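Diacylglycerol kinase (Bacillus anthracis, PDB 3S40) probably phosphorylates diacylglycerol to phosphatidic acid, using a nucleotide such as ATP as the phosphate donor. Local coordinates at residues Ala133-Gly145 and His263-Asp275. Numbering follows the deposited sequence.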
ATOM      1  N   ALA A 133      -6.816 -10.926  -0.925  1.00 41.04           N
ATOM      2  CA  ALA A 133      -6.848 -11.794  -2.100  1.00 39.50           C
ATOM      3  C   ALA A 133      -6.538 -13.241  -1.701  1.00 37.43           C
ATOM      4  O   ALA A 133      -5.455 -13.521  -1.198  1.00 40.05           O
ATOM      5  CB  ALA A 133      -5.860 -11.295  -3.149  1.00 36.41           C
ATOM      6  N   ASN A 134      -7.487 -14.148  -1.920  1.00 40.44           N
ATOM      7  CA  ASN A 134      -7.329 -15.534  -1.479  1.00 46.21           C
ATOM      8  C   ASN A 134      -6.751 -15.577  -0.066  1.00 45.74           C
ATOM      9  O   ASN A 134      -5.740 -16.234   0.173  1.00 42.70           O
ATOM     10  CB  ASN A 134      -6.408 -16.329  -2.427  1.00 37.92           C
ATOM     11  CG  ASN A 134      -7.060 -16.637  -3.772  1.00 43.33           C
ATOM     12  OD1 ASN A 134      -8.264 -16.444  -3.950  1.00 40.89           O
ATOM     13  ND2 ASN A 134      -6.262 -17.141  -4.723  1.00 42.28           N
ATOM     14  N   GLY A 135      -7.373 -14.851   0.857  1.00 46.11           N
ATOM     15  CA  GLY A 135      -6.902 -14.805   2.235  1.00 50.27           C
ATOM     16  C   GLY A 135      -5.473 -14.320   2.425  1.00 52.37           C
ATOM     17  O   GLY A 135      -4.753 -14.783   3.311  1.00 62.60           O
ATOM     18  N   GLN A 136      -5.059 -13.389   1.576  1.00 49.60           N
ATOM     19  CA  GLN A 136      -3.786 -12.697   1.717  1.00 43.38           C
ATOM     20  C   GLN A 136      -4.072 -11.187   1.675  1.00 49.06           C
ATOM     21  O   GLN A 136      -4.817 -10.718   0.797  1.00 50.74           O
ATOM     22  CB  GLN A 136      -2.865 -13.108   0.574  1.00 44.22           C
ATOM     23  CG  GLN A 136      -1.693 -12.180   0.327  1.00 56.09           C
ATOM     24  CD  GLN A 136      -0.606 -12.316   1.369  1.00 71.75           C
ATOM     25  OE1 GLN A 136       0.303 -13.134   1.228  1.00 76.50           O
ATOM     26  NE2 GLN A 136      -0.691 -11.511   2.422  1.00 77.52           N
ATOM     27  N   HIS A 137      -3.507 -10.429   2.615  1.00 37.19           N
ATOM     28  CA  HIS A 137      -3.779  -8.986   2.696  1.00 37.36           C
ATOM     29  C   HIS A 137      -2.820  -8.158   1.859  1.00 50.71           C
ATOM     30  O   HIS A 137      -1.613  -8.392   1.893  1.00 58.68           O
ATOM     31  CB  HIS A 137      -3.688  -8.471   4.141  1.00 26.39           C
ATOM     32  CG  HIS A 137      -4.694  -9.074   5.065  1.00 31.70           C
ATOM     33  ND1 HIS A 137      -4.396 -10.126   5.904  1.00 36.60           N
ATOM     34  CD2 HIS A 137      -5.995  -8.770   5.287  1.00 36.05           C
ATOM     35  CE1 HIS A 137      -5.472 -10.444   6.603  1.00 44.03           C
ATOM     36  NE2 HIS A 137      -6.456  -9.633   6.250  1.00 35.83           N
ATOM     37  N   PHE A 138      -3.353  -7.173   1.134  1.00 43.34           N
ATOM     38  CA  PHE A 138      -2.501  -6.155   0.508  1.00 45.67           C
ATOM     39  C   PHE A 138      -3.040  -4.735   0.652  1.00 43.10           C
ATOM     40  O   PHE A 138      -4.247  -4.510   0.737  1.00 41.68           O
ATOM     41  CB  PHE A 138      -2.190  -6.462  -0.967  1.00 32.55           C
ATOM     42  CG  PHE A 138      -3.383  -6.397  -1.877  1.00 38.59           C
ATOM     43  CD1 PHE A 138      -3.674  -5.235  -2.586  1.00 31.90           C
ATOM     44  CD2 PHE A 138      -4.198  -7.506  -2.047  1.00 34.97           C
ATOM     45  CE1 PHE A 138      -4.768  -5.184  -3.448  1.00 31.59           C
ATOM     46  CE2 PHE A 138      -5.288  -7.464  -2.902  1.00 34.61           C
ATOM     47  CZ  PHE A 138      -5.580  -6.297  -3.603  1.00 35.23           C
ATOM     48  N   LEU A 139      -2.117  -3.786   0.661  1.00 38.16           N
ATOM     49  CA  LEU A 139      -2.436  -2.385   0.881  1.00 46.22           C
ATOM     50  C   LEU A 139      -2.414  -1.603  -0.430  1.00 42.50           C
ATOM     51  O   LEU A 139      -3.136  -0.613  -0.598  1.00 37.41           O
ATOM     52  CB  LEU A 139      -1.403  -1.798   1.837  1.00 39.50           C
ATOM     53  CG  LEU A 139      -1.887  -0.816   2.891  1.00 45.38           C
ATOM     54  CD1 LEU A 139      -3.196  -1.293   3.476  1.00 43.85           C
ATOM     55  CD2 LEU A 139      -0.818  -0.662   3.968  1.00 34.09           C
ATOM     56  N   ASN A 140      -1.580  -2.054  -1.362  1.00 32.02           N
ATOM     57  CA  ASN A 140      -1.322  -1.282  -2.564  1.00 31.24           C
ATOM     58  C   ASN A 140      -1.946  -1.836  -3.829  1.00 34.13           C
ATOM     59  O   ASN A 140      -2.771  -1.173  -4.464  1.00 32.24           O
ATOM     60  CB  ASN A 140       0.177  -1.095  -2.766  1.00 37.14           C
ATOM     61  CG  ASN A 140       0.565   0.346  -2.770  1.00 47.88           C
ATOM     62  OD1 ASN A 140       1.243   0.826  -1.858  1.00 51.01           O
ATOM     63  ND2 ASN A 140       0.119   1.067  -3.790  1.00 61.35           N
ATOM     64  N   PHE A 141      -1.565  -3.048  -4.206  1.00 29.15           N
ATOM     65  CA  PHE A 141      -2.019  -3.544  -5.484  1.00 30.59           C
ATOM     66  C   PHE A 141      -1.901  -5.047  -5.609  1.00 32.82           C
ATOM     67  O   PHE A 141      -1.125  -5.685  -4.913  1.00 34.46           O
ATOM     68  CB  PHE A 141      -1.245  -2.856  -6.623  1.00 34.34           C
ATOM     69  CG  PHE A 141       0.105  -3.468  -6.891  1.00 36.29           C
ATOM     70  CD1 PHE A 141       0.253  -4.454  -7.855  1.00 32.67           C
ATOM     71  CD2 PHE A 141       1.216  -3.080  -6.158  1.00 43.73           C
ATOM     72  CE1 PHE A 141       1.486  -5.030  -8.093  1.00 41.13           C
ATOM     73  CE2 PHE A 141       2.460  -3.661  -6.387  1.00 48.90           C
ATOM     74  CZ  PHE A 141       2.594  -4.636  -7.356  1.00 45.98           C
ATOM     75  N   TRP A 142      -2.693  -5.586  -6.523  1.00 36.15           N
ATOM     76  CA  TRP A 142      -2.654  -6.980  -6.929  1.00 29.42           C
ATOM     77  C   TRP A 142      -2.535  -6.920  -8.460  1.00 37.46           C
ATOM     78  O   TRP A 142      -3.283  -6.186  -9.112  1.00 39.05           O
ATOM     79  CB  TRP A 142      -3.968  -7.629  -6.501  1.00 30.52           C
ATOM     80  CG  TRP A 142      -4.241  -9.050  -6.942  1.00 39.48           C
ATOM     81  CD1 TRP A 142      -4.257 -10.163  -6.146  1.00 38.47           C
ATOM     82  CD2 TRP A 142      -4.617  -9.498  -8.260  1.00 38.39           C
ATOM     83  NE1 TRP A 142      -4.594 -11.277  -6.889  1.00 38.74           N
ATOM     84  CE2 TRP A 142      -4.818 -10.896  -8.186  1.00 42.44           C
ATOM     85  CE3 TRP A 142      -4.785  -8.858  -9.490  1.00 40.60           C
ATOM     86  CZ2 TRP A 142      -5.169 -11.663  -9.300  1.00 47.63           C
ATOM     87  CZ3 TRP A 142      -5.144  -9.617 -10.592  1.00 44.73           C
ATOM     88  CH2 TRP A 142      -5.330 -11.007 -10.491  1.00 52.11           C
ATOM     89  N   GLY A 143      -1.584  -7.656  -9.029  1.00 35.64           N
ATOM     90  CA  GLY A 143      -1.375  -7.650 -10.467  1.00 45.49           C
ATOM     91  C   GLY A 143      -0.908  -8.971 -11.074  1.00 45.33           C
ATOM     92  O   GLY A 143      -0.092  -9.686 -10.492  1.00 48.66           O
ATOM     93  N   ILE A 144      -1.456  -9.299 -12.244  1.00 37.83           N
ATOM     94  CA  ILE A 144      -0.974 -10.406 -13.068  1.00 44.76           C
ATOM     95  C   ILE A 144      -0.589  -9.858 -14.444  1.00 46.64           C
ATOM     96  O   ILE A 144      -1.297  -9.003 -14.990  1.00 41.77           O
ATOM     97  CB  ILE A 144      -2.059 -11.489 -13.284  1.00 41.83           C
ATOM     98  CG1 ILE A 144      -3.293 -10.884 -13.956  1.00 46.46           C
ATOM     99  CG2 ILE A 144      -2.442 -12.163 -11.977  1.00 39.57           C
ATOM    100  CD1 ILE A 144      -4.401 -11.891 -14.232  1.00 42.75           C
ATOM    101  N   GLY A 145       0.527 -10.338 -14.994  1.00 48.39           N
ATOM    102  CA  GLY A 145       0.937  -9.975 -16.344  1.00 48.22           C
ATOM    103  C   GLY A 145       2.220  -9.170 -16.405  1.00 54.55           C
ATOM    104  O   GLY A 145       2.971  -9.126 -15.428  1.00 65.36           O
ATOM    105  N   HIS A 263     -13.836 -11.673  -8.609  1.00 37.55           N
ATOM    106  CA  HIS A 263     -13.246 -12.963  -8.921  1.00 40.36           C
ATOM    107  C   HIS A 263     -12.584 -12.919 -10.284  1.00 38.46           C
ATOM    108  O   HIS A 263     -13.206 -12.511 -11.279  1.00 36.07           O
ATOM    109  CB  HIS A 263     -14.282 -14.092  -8.872  1.00 46.20           C
ATOM    110  CG  HIS A 263     -13.670 -15.456  -8.940  1.00 51.62           C
ATOM    111  ND1 HIS A 263     -13.506 -16.140 -10.126  1.00 54.12           N
ATOM    112  CD2 HIS A 263     -13.146 -16.247  -7.973  1.00 39.36           C
ATOM    113  CE1 HIS A 263     -12.925 -17.303  -9.884  1.00 48.85           C
ATOM    114  NE2 HIS A 263     -12.691 -17.390  -8.586  1.00 41.12           N
ATOM    115  N   ILE A 264     -11.323 -13.340 -10.317  1.00 36.26           N
ATOM    116  CA  ILE A 264     -10.528 -13.321 -11.533  1.00 42.98           C
ATOM    117  C   ILE A 264     -10.080 -14.726 -11.910  1.00 52.73           C
ATOM    118  O   ILE A 264      -9.408 -15.415 -11.131  1.00 36.73           O
ATOM    119  CB  ILE A 264      -9.270 -12.439 -11.399  1.00 40.86           C
ATOM    120  CG1 ILE A 264      -9.612 -11.081 -10.794  1.00 42.01           C
ATOM    121  CG2 ILE A 264      -8.595 -12.271 -12.747  1.00 39.28           C
ATOM    122  CD1 ILE A 264      -9.068 -10.912  -9.394  1.00 44.89           C
ATOM    123  N   GLU A 265     -10.443 -15.131 -13.122  1.00 54.15           N
ATOM    124  CA  GLU A 265     -10.134 -16.460 -13.609  1.00 57.53           C
ATOM    125  C   GLU A 265      -9.387 -16.351 -14.931  1.00 55.34           C
ATOM    126  O   GLU A 265      -9.701 -15.497 -15.763  1.00 53.09           O
ATOM    127  CB  GLU A 265     -11.427 -17.260 -13.774  1.00 65.20           C
ATOM    128  CG  GLU A 265     -11.289 -18.541 -14.576  1.00 84.46           C
ATOM    129  CD  GLU A 265     -12.636 -19.145 -14.947  1.00 95.58           C
ATOM    130  OE1 GLU A 265     -13.569 -19.066 -14.117  1.00 98.46           O
ATOM    131  OE2 GLU A 265     -12.765 -19.687 -16.071  1.00 94.24           O
ATOM    132  N   THR A 266      -8.393 -17.212 -15.112  1.00 56.59           N
ATOM    133  CA  THR A 266      -7.611 -17.255 -16.340  1.00 64.80           C
ATOM    134  C   THR A 266      -7.703 -18.622 -17.010  1.00 73.22           C
ATOM    135  O   THR A 266      -8.195 -19.585 -16.418  1.00 67.21           O
ATOM    136  CB  THR A 266      -6.134 -16.992 -16.054  1.00 59.67           C
ATOM    137  OG1 THR A 266      -5.698 -17.890 -15.028  1.00 54.98           O
ATOM    138  CG2 THR A 266      -5.924 -15.559 -15.592  1.00 60.49           C
ATOM    139  N   GLU A 267      -7.208 -18.694 -18.243  1.00 80.08           N
ATOM    140  CA  GLU A 267      -7.144 -19.939 -19.000  1.00 80.26           C
ATOM    141  C   GLU A 267      -6.221 -20.939 -18.314  1.00 74.02           C
ATOM    142  O   GLU A 267      -6.616 -22.062 -18.004  1.00 72.14           O
ATOM    143  CB  GLU A 267      -6.627 -19.663 -20.410  1.00 92.42           C
ATOM    144  CG  GLU A 267      -7.042 -20.695 -21.443  1.00102.59           C
ATOM    145  CD  GLU A 267      -8.521 -20.610 -21.789  1.00107.92           C
ATOM    146  OE1 GLU A 267      -9.170 -19.612 -21.407  1.00110.83           O
ATOM    147  OE2 GLU A 267      -9.034 -21.542 -22.444  1.00105.65           O
ATOM    148  N   GLU A 268      -4.979 -20.522 -18.097  1.00 74.05           N
ATOM    149  CA  GLU A 268      -4.019 -21.307 -17.341  1.00 74.09           C
ATOM    150  C   GLU A 268      -3.624 -20.534 -16.100  1.00 64.65           C
ATOM    151  O   GLU A 268      -3.526 -19.311 -16.134  1.00 59.71           O
ATOM    152  CB  GLU A 268      -2.764 -21.560 -18.168  1.00 87.98           C
ATOM    153  CG  GLU A 268      -2.946 -22.497 -19.339  1.00 99.59           C
ATOM    154  CD  GLU A 268      -1.633 -22.769 -20.041  1.00110.91           C
ATOM    155  OE1 GLU A 268      -1.315 -23.954 -20.281  1.00113.79           O
ATOM    156  OE2 GLU A 268      -0.915 -21.793 -20.346  1.00116.05           O
ATOM    157  N   GLU A 269      -3.388 -21.244 -15.005  1.00 57.63           N
ATOM    158  CA  GLU A 269      -2.862 -20.611 -13.807  1.00 57.13           C
ATOM    159  C   GLU A 269      -1.772 -19.600 -14.164  1.00 61.74           C
ATOM    160  O   GLU A 269      -0.872 -19.897 -14.953  1.00 66.76           O
ATOM    161  CB  GLU A 269      -2.297 -21.667 -12.863  1.00 49.41           C
ATOM    162  CG  GLU A 269      -1.487 -21.107 -11.723  1.00 53.68           C
ATOM    163  CD  GLU A 269      -1.300 -22.117 -10.605  1.00 70.43           C
ATOM    164  OE1 GLU A 269      -2.138 -23.042 -10.484  1.00 66.97           O
ATOM    165  OE2 GLU A 269      -0.313 -21.986  -9.849  1.00 80.49           O
ATOM    166  N   LYS A 270      -1.880 -18.397 -13.603  1.00 54.27           N
ATOM    167  CA  LYS A 270      -0.827 -17.384 -13.707  1.00 50.92           C
ATOM    168  C   LYS A 270      -0.386 -16.947 -12.307  1.00 45.45           C
ATOM    169  O   LYS A 270      -1.121 -17.109 -11.330  1.00 44.83           O
ATOM    170  CB  LYS A 270      -1.298 -16.172 -14.520  1.00 52.60           C
ATOM    171  CG  LYS A 270      -1.747 -16.504 -15.943  1.00 62.50           C
ATOM    172  CD  LYS A 270      -2.106 -15.252 -16.738  1.00 67.80           C
ATOM    173  CE  LYS A 270      -0.866 -14.451 -17.120  1.00 66.20           C
ATOM    174  NZ  LYS A 270      -0.114 -15.071 -18.251  1.00 61.92           N
ATOM    175  N   GLU A 271       0.815 -16.395 -12.213  1.00 38.85           N
ATOM    176  CA  GLU A 271       1.353 -15.969 -10.929  1.00 50.19           C
ATOM    177  C   GLU A 271       0.897 -14.554 -10.602  1.00 59.61           C
ATOM    178  O   GLU A 271       0.736 -13.721 -11.500  1.00 66.57           O
ATOM    179  CB  GLU A 271       2.876 -16.029 -10.954  1.00 56.85           C
ATOM    180  CG  GLU A 271       3.539 -15.520  -9.691  1.00 68.26           C
ATOM    181  CD  GLU A 271       5.053 -15.630  -9.754  1.00 83.71           C
ATOM    182  OE1 GLU A 271       5.612 -15.483 -10.865  1.00 86.63           O
ATOM    183  OE2 GLU A 271       5.680 -15.873  -8.699  1.00 86.63           O
ATOM    184  N   VAL A 272       0.698 -14.279  -9.319  1.00 57.54           N
ATOM    185  CA  VAL A 272       0.236 -12.962  -8.886  1.00 53.17           C
ATOM    186  C   VAL A 272       1.321 -12.165  -8.165  1.00 50.83           C
ATOM    187  O   VAL A 272       2.083 -12.717  -7.375  1.00 43.97           O
ATOM    188  CB  VAL A 272      -0.986 -13.072  -7.960  1.00 44.97           C
ATOM    189  CG1 VAL A 272      -1.274 -11.726  -7.285  1.00 52.56           C
ATOM    190  CG2 VAL A 272      -2.202 -13.578  -8.731  1.00 41.18           C
ATOM    191  N   ASP A 273       1.374 -10.865  -8.444  1.00 46.89           N
ATOM    192  CA  ASP A 273       2.279  -9.962  -7.752  1.00 46.06           C
ATOM    193  C   ASP A 273       1.501  -8.979  -6.864  1.00 52.01           C
ATOM    194  O   ASP A 273       0.443  -8.478  -7.249  1.00 46.77           O
ATOM    195  CB  ASP A 273       3.122  -9.202  -8.764  1.00 57.61           C
ATOM    196  CG  ASP A 273       4.193  -8.361  -8.111  1.00 82.54           C
ATOM    197  OD1 ASP A 273       3.843  -7.330  -7.498  1.00 91.17           O
ATOM    198  OD2 ASP A 273       5.385  -8.728  -8.217  1.00 87.87           O
ATOM    199  N   THR A 274       2.028  -8.713  -5.673  1.00 60.11           N
ATOM    200  CA  THR A 274       1.428  -7.741  -4.762  1.00 59.89           C
ATOM    201  C   THR A 274       2.463  -6.766  -4.229  1.00 61.46           C
ATOM    202  O   THR A 274       3.580  -6.680  -4.735  1.00 60.60           O
ATOM    203  CB  THR A 274       0.787  -8.412  -3.552  1.00 61.68           C
ATOM    204  OG1 THR A 274       1.785  -9.165  -2.854  1.00 67.20           O
ATOM    205  CG2 THR A 274      -0.342  -9.328  -3.975  1.00 59.39           C
ATOM    206  N   ASP A 275       2.084  -6.037  -3.189  1.00 64.02           N
ATOM    207  CA  ASP A 275       2.937  -4.990  -2.642  1.00 64.50           C
ATOM    208  C   ASP A 275       4.403  -5.410  -2.657  1.00 60.79           C
ATOM    209  O   ASP A 275       4.925  -5.904  -1.658  1.00 62.31           O
ATOM    210  CB  ASP A 275       2.507  -4.629  -1.215  1.00 55.55           C
ATOM    211  CG  ASP A 275       0.999  -4.438  -1.082  1.00 57.48           C
ATOM    212  OD1 ASP A 275       0.508  -4.338   0.068  1.00 57.61           O
ATOM    213  OD2 ASP A 275       0.303  -4.403  -2.123  1.00 46.82           O
TER
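The indole of Trp142 is sandwiched between Val272 and Ile264. Val272 CG1 sits over the five-membered ring, 3.6 Å from its centroid, while Ile264 CD1 covers the six-membered ring from the opposite face; both are CH-pi contacts. The ring gets there because Trp142 CG is anti to the backbone N (chi1 173°), swinging the indole between the strand of Val272 and that of Ile264. The other methyl of Val272, CG2, meets Ile144 CG2 at 3.5 Å, and farther along Ile144 CD1 and Thr266 CG2 come tip to tip. Phe141 points its ring the other way across its strand: Thr274 lies over one face near the rim, and the ring end, CZ, comes within 3.0 Å of Asp273 OD1, the carboxylate turned only 15° from the ring plane.

Between these side chains, strands 141-144 and 271-274 run antiparallel, with Gly143 and Asp273 as a hydrogen-bonded pair joined in both directions. The turn at Leu139-Phe141 closes on the Asp275 carboxylate. Asp275 OD1 takes the N-H of Leu139 N on its syn lone pair at 2.7 Å, almost straight (172°). Asp275 OD2 accepts two backbone N-H groups from the same face of its plane: Asn140 N from well above the plane, and Phe141 N at 3.1 Å. Asn140 turns its amide to Tyr206 O.

The contact ties two sheets of the YegS-like beta sandwich together: strand 261-266 belongs to one, strands 141-144 and 271-274 to the other, with Trp142 filling the interior between them. Three successive backbone N-H groups grip the two oxygens of Asp275, which fixes the rotation of its carboxylate and ties the 139-141 turn to the end of strand 271-274, whereas Trp142 NE1 and Asp273 OD1 are buried here with no polar partner in the model.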